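PDB 6B9V: beta-lactamase-like protein from Koribacter versatilis, which cleaves reactive FAD photoproducts as a diphosphatase of the PhnP family, with a metallo-beta-lactamase fold that binds manganese and zinc. Local coordinates for the interface of chains A and B. Sequence-based numbering; all coordinates share one arbitrary frame. Chains: chain A/B, Beta-lactamase-like protein.

Contact 1: the interface of chains A and B. Residues chain A 21-22; chain B 59, 63, 68-69, 92-93.
A:Ile21 pushes its side chain into an apolar pocket on chain B, between helix 59-66 and the 3-10 helix 91-93. Both chains are copies of one PhnP-family enzyme of the metallo-beta-lactamase superfamily. The two branches of the isoleucine divide the work. CG1 lies anti to the carbonyl carbon (chi1 -56°), and chi2 of -177° stretches the chain so that CD1 reaches toward helix 59-66. There CD1 meets the ring of B:Phe59, 3.7 Å from its CE2 atom. It touches the CE2-CD2 side of the ring, and the two side chains run at a slant to each other. CD1 also sits 4.0 Å from the methyl CB of B:Ala63, one helical turn further on. This same methyl lies over one face of the B:Phe59 ring, toward its rim, so it braces the ring within chain B.

The second branch, CG2, points away from the backbone N and packs against B:Leu93. It is 3.8 Å from CD2 of that leucine and is also touched by CD1 and CG. The two side chains cross at about a right angle, and the leucine fork meets the CG2 methyl with both branches. On another side CG2 comes 3.8 Å from the backbone carbonyl O of B:Ile68.

Toward the rim the contacts involve the backbone of chain A. The ring carbon CB of B:Pro92 lies 4.0 Å from the carbonyl O of A:Ile21. Next in sequence, CA of A:Gly22 is 3.9 Å from CG of B:Lys69. This lysine bends at chi3 and chi4, but it is poorly ordered, so the position of its amine is uncertain. Its contact with the glycine is made by the aliphatic stem.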
loop_
_atom_site.group_PDB
_atom_site.type_symbol
_atom_site.label_atom_id
_atom_site.label_comp_id
_atom_site.label_asym_id
_atom_site.label_seq_id
_atom_site.Cartn_x
_atom_site.Cartn_y
_atom_site.Cartn_z
ATOM N N ILE A 21 2.038 11.844 -6.357
ATOM C CA ILE A 21 0.752 11.947 -7.051
ATOM C C ILE A 21 0.404 13.395 -7.379
ATOM O O ILE A 21 0.501 14.261 -6.513
ATOM C CB ILE A 21 -0.409 11.352 -6.217
ATOM C CG1 ILE A 21 -0.121 9.906 -5.833
ATOM C CG2 ILE A 21 -1.701 11.390 -7.025
ATOM C CD1 ILE A 21 -1.267 9.255 -5.063
ATOM N N GLY A 22 0.034 13.645 -8.634
ATOM C CA GLY A 22 -0.446 14.947 -9.062
ATOM C C GLY A 22 0.638 15.903 -9.530
ATOM O O GLY A 22 0.328 16.964 -10.081
ATOM N N PHE B 59 -3.908 2.588 -3.646
ATOM C CA PHE B 59 -4.360 3.867 -4.191
ATOM C C PHE B 59 -3.268 4.656 -4.918
ATOM O O PHE B 59 -3.522 5.181 -6.000
ATOM C CB PHE B 59 -4.961 4.791 -3.124
ATOM C CG PHE B 59 -5.285 6.155 -3.670
ATOM C CD1 PHE B 59 -6.401 6.334 -4.478
ATOM C CD2 PHE B 59 -4.446 7.240 -3.436
ATOM C CE1 PHE B 59 -6.693 7.570 -5.015
ATOM C CE2 PHE B 59 -4.735 8.482 -3.973
ATOM C CZ PHE B 59 -5.860 8.650 -4.752
ATOM N N ALA B 63 -3.921 5.674 -8.758
ATOM C CA ALA B 63 -3.954 7.075 -9.156
ATOM C C ALA B 63 -2.889 7.427 -10.202
ATOM O O ALA B 63 -3.193 8.073 -11.211
ATOM C CB ALA B 63 -3.800 7.986 -7.919
ATOM N N ILE B 68 -4.722 10.366 -12.175
ATOM C CA ILE B 68 -5.595 11.142 -11.298
ATOM C C ILE B 68 -4.820 12.316 -10.716
ATOM O O ILE B 68 -3.762 12.136 -10.116
ATOM C CB ILE B 68 -6.162 10.282 -10.144
ATOM C CG1 ILE B 68 -7.087 9.188 -10.674
ATOM C CG2 ILE B 68 -6.923 11.139 -9.133
ATOM C CD1 ILE B 68 -7.311 8.123 -9.646
ATOM N N LYS B 69 -5.341 13.523 -10.895
ATOM C CA LYS B 69 -4.666 14.712 -10.374
ATOM C C LYS B 69 -5.562 15.516 -9.433
ATOM O O LYS B 69 -5.121 16.483 -8.818
ATOM C CB LYS B 69 -4.178 15.587 -11.530
ATOM C CG LYS B 69 -2.841 15.120 -12.118
ATOM C CD LYS B 69 -2.515 15.810 -13.437
ATOM C CE LYS B 69 -3.000 14.986 -14.625
ATOM N NZ LYS B 69 -2.019 13.928 -15.001
ATOM N N PRO B 92 -1.595 14.065 -0.681
ATOM C CA PRO B 92 -1.088 15.059 -1.640
ATOM C C PRO B 92 -2.164 15.744 -2.490
ATOM O O PRO B 92 -1.958 16.869 -2.929
ATOM C CB PRO B 92 -0.166 14.239 -2.539
ATOM C CG PRO B 92 0.309 13.128 -1.660
ATOM C CD PRO B 92 -0.878 12.780 -0.808
ATOM N N LEU B 93 -3.292 15.084 -2.717
ATOM C CA LEU B 93 -4.345 15.682 -3.532
ATOM C C LEU B 93 -5.309 16.517 -2.686
ATOM O O LEU B 93 -6.178 17.200 -3.221
ATOM C CB LEU B 93 -5.107 14.594 -4.302
ATOM C CG LEU B 93 -4.276 13.737 -5.266
ATOM C CD1 LEU B 93 -5.131 12.639 -5.928
ATOM C CD2 LEU B 93 -3.586 14.579 -6.325
#

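Contact 2: the interface of chains A and B. Residues chain A 16, 21, 39; chain B 59-60, 63-64, 89.
A:Arg39 and B:Asp89 form a salt bridge across the interface of chains A and B in this metallo-beta-lactamase-like enzyme. The arginine uses both terminal nitrogens, one for each carboxylate oxygen. NH1 bonds to OD1 of B:Asp89 at 2.8 Å, and NH2 bonds to OD2 of the same residue at 3.0 Å. Both bonds are fairly straight, and both oxygens are met on their syn sides. The carboxylate carbon lies in the guanidinium plane, at its edge. The two flat groups are still twisted by 32°, so the nitrogens approach somewhat out of the carboxylate plane. Bends at chi2 and chi3 of A:Arg39 turn the guanidinium end-on to the acid. The paired bonds should restrict rotation of both groups.

A weaker polar link joins NE of B:Arg60 to the backbone carbonyl O of A:Met16, at 3.0 Å but with a bent angle of 126° at the hydrogen. B:Arg60 is extended from CG to NE (chi2 176°), which carries NE out to chain A. Within chain B, CD1 of B:Leu64 lies over the centre of its guanidinium face and supports it.

The apolar contacts gather round A:Ile21 and B:Arg60. CD1 of the isoleucine is 3.7 Å from CA of B:Arg60, and CG1 and CD1 also pack against its CG. CD of B:Arg60 lies over one face of the A:Arg39 guanidinium, toward the rim, as the two side chains pass in opposite directions. CD2 of B:Leu64 comes 4.1 Å from CA of A:Ile21. The poorly ordered A:Met16 runs past B:Asp89 in the opposite direction, its methyl CE tentatively near CA.

The patch joins a charged clamp to apolar packing, and may help hold the two copies in register if the dimer forms in solution.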
loop_
_atom_site.group_PDB
_atom_site.type_symbol
_atom_site.label_atom_id
_atom_site.label_comp_id
_atom_site.label_asym_id
_atom_site.label_seq_id
_atom_site.Cartn_x
_atom_site.Cartn_y
_atom_site.Cartn_z
ATOM N N MET A 16 5.895 9.839 0.423
ATOM C CA MET A 16 4.925 9.825 -0.652
ATOM C C MET A 16 5.474 9.198 -1.959
ATOM O O MET A 16 4.809 9.169 -2.960
ATOM C CB MET A 16 4.384 11.229 -0.895
ATOM C CG MET A 16 3.394 11.727 0.141
ATOM S SD MET A 16 1.866 10.708 0.507
ATOM C CE MET A 16 1.092 10.148 -1.074
ATOM N N ILE A 21 2.038 11.844 -6.357
ATOM C CA ILE A 21 0.752 11.947 -7.051
ATOM C C ILE A 21 0.404 13.395 -7.379
ATOM O O ILE A 21 0.501 14.261 -6.513
ATOM C CB ILE A 21 -0.409 11.352 -6.217
ATOM C CG1 ILE A 21 -0.121 9.906 -5.833
ATOM C CG2 ILE A 21 -1.701 11.390 -7.025
ATOM C CD1 ILE A 21 -1.267 9.255 -5.063
ATOM N N ARG A 39 8.269 3.262 -1.261
ATOM C CA ARG A 39 8.568 3.696 0.078
ATOM C C ARG A 39 9.749 2.915 0.716
ATOM O O ARG A 39 10.047 1.849 0.274
ATOM C CB ARG A 39 7.310 3.700 0.969
ATOM C CG ARG A 39 6.497 4.995 0.926
ATOM C CD ARG A 39 6.054 5.411 -0.446
ATOM N NE ARG A 39 4.918 4.659 -0.936
ATOM C CZ ARG A 39 3.659 4.954 -0.719
ATOM N NH1 ARG A 39 3.309 6.017 -0.017
ATOM N NH2 ARG A 39 2.740 4.181 -1.170
ATOM N N PHE B 59 -3.908 2.588 -3.646
ATOM C CA PHE B 59 -4.360 3.867 -4.191
ATOM C C PHE B 59 -3.268 4.656 -4.918
ATOM O O PHE B 59 -3.522 5.181 -6.000
ATOM C CB PHE B 59 -4.961 4.791 -3.124
ATOM C CG PHE B 59 -5.285 6.155 -3.670
ATOM C CD1 PHE B 59 -6.401 6.334 -4.478
ATOM C CD2 PHE B 59 -4.446 7.240 -3.436
ATOM C CE1 PHE B 59 -6.693 7.570 -5.015
ATOM C CE2 PHE B 59 -4.735 8.482 -3.973
ATOM C CZ PHE B 59 -5.860 8.650 -4.752
ATOM N N ARG B 60 -2.074 4.775 -4.337
ATOM C CA ARG B 60 -1.024 5.551 -5.019
ATOM C C ARG B 60 -0.759 5.031 -6.448
ATOM O O ARG B 60 -0.739 5.809 -7.426
ATOM C CB ARG B 60 0.287 5.551 -4.207
ATOM C CG ARG B 60 1.397 6.371 -4.891
ATOM C CD ARG B 60 2.691 6.471 -4.039
ATOM N NE ARG B 60 3.806 7.021 -4.822
ATOM C CZ ARG B 60 4.617 6.292 -5.582
ATOM N NH1 ARG B 60 4.432 4.987 -5.666
ATOM N NH2 ARG B 60 5.599 6.866 -6.277
ATOM N N ALA B 63 -3.921 5.674 -8.758
ATOM C CA ALA B 63 -3.954 7.075 -9.156
ATOM C C ALA B 63 -2.889 7.427 -10.202
ATOM O O ALA B 63 -3.193 8.073 -11.211
ATOM C CB ALA B 63 -3.800 7.986 -7.919
ATOM N N LEU B 64 -1.647 7.013 -9.959
ATOM C CA LEU B 64 -0.567 7.298 -10.906
ATOM C C LEU B 64 -0.841 6.681 -12.272
ATOM O O LEU B 64 -0.656 7.334 -13.303
ATOM C CB LEU B 64 0.781 6.781 -10.379
ATOM C CG LEU B 64 1.431 7.565 -9.232
ATOM C CD1 LEU B 64 2.660 6.802 -8.732
ATOM C CD2 LEU B 64 1.806 8.996 -9.672
ATOM N N ASP B 89 -2.313 7.934 1.357
ATOM C CA ASP B 89 -1.731 8.344 0.077
ATOM C C ASP B 89 -2.604 9.309 -0.725
ATOM O O ASP B 89 -2.184 9.838 -1.753
ATOM C CB ASP B 89 -1.420 7.108 -0.757
ATOM C CG ASP B 89 -0.121 6.459 -0.336
ATOM O OD1 ASP B 89 0.750 7.187 0.173
ATOM O OD2 ASP B 89 0.032 5.244 -0.488
#

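Contact 1 and contact 2 are neighbouring parts of one continuous surface, with the centres of their C-alpha atoms about 6 Å apart. They share A:Ile21, B:Phe59 and B:Ala63, so helix 59-66 of chain B serves both. Contact 1 adds the 3-10 helix 91-93, while contact 2 adds helix 87-90, which comes just before it in sequence. The salt bridge of contact 2 lies beside the shared isoleucine. The whole interface is two-fold symmetric, and each patch recurs with the chains exchanged. The structure alone does not show whether this dimer is the working form.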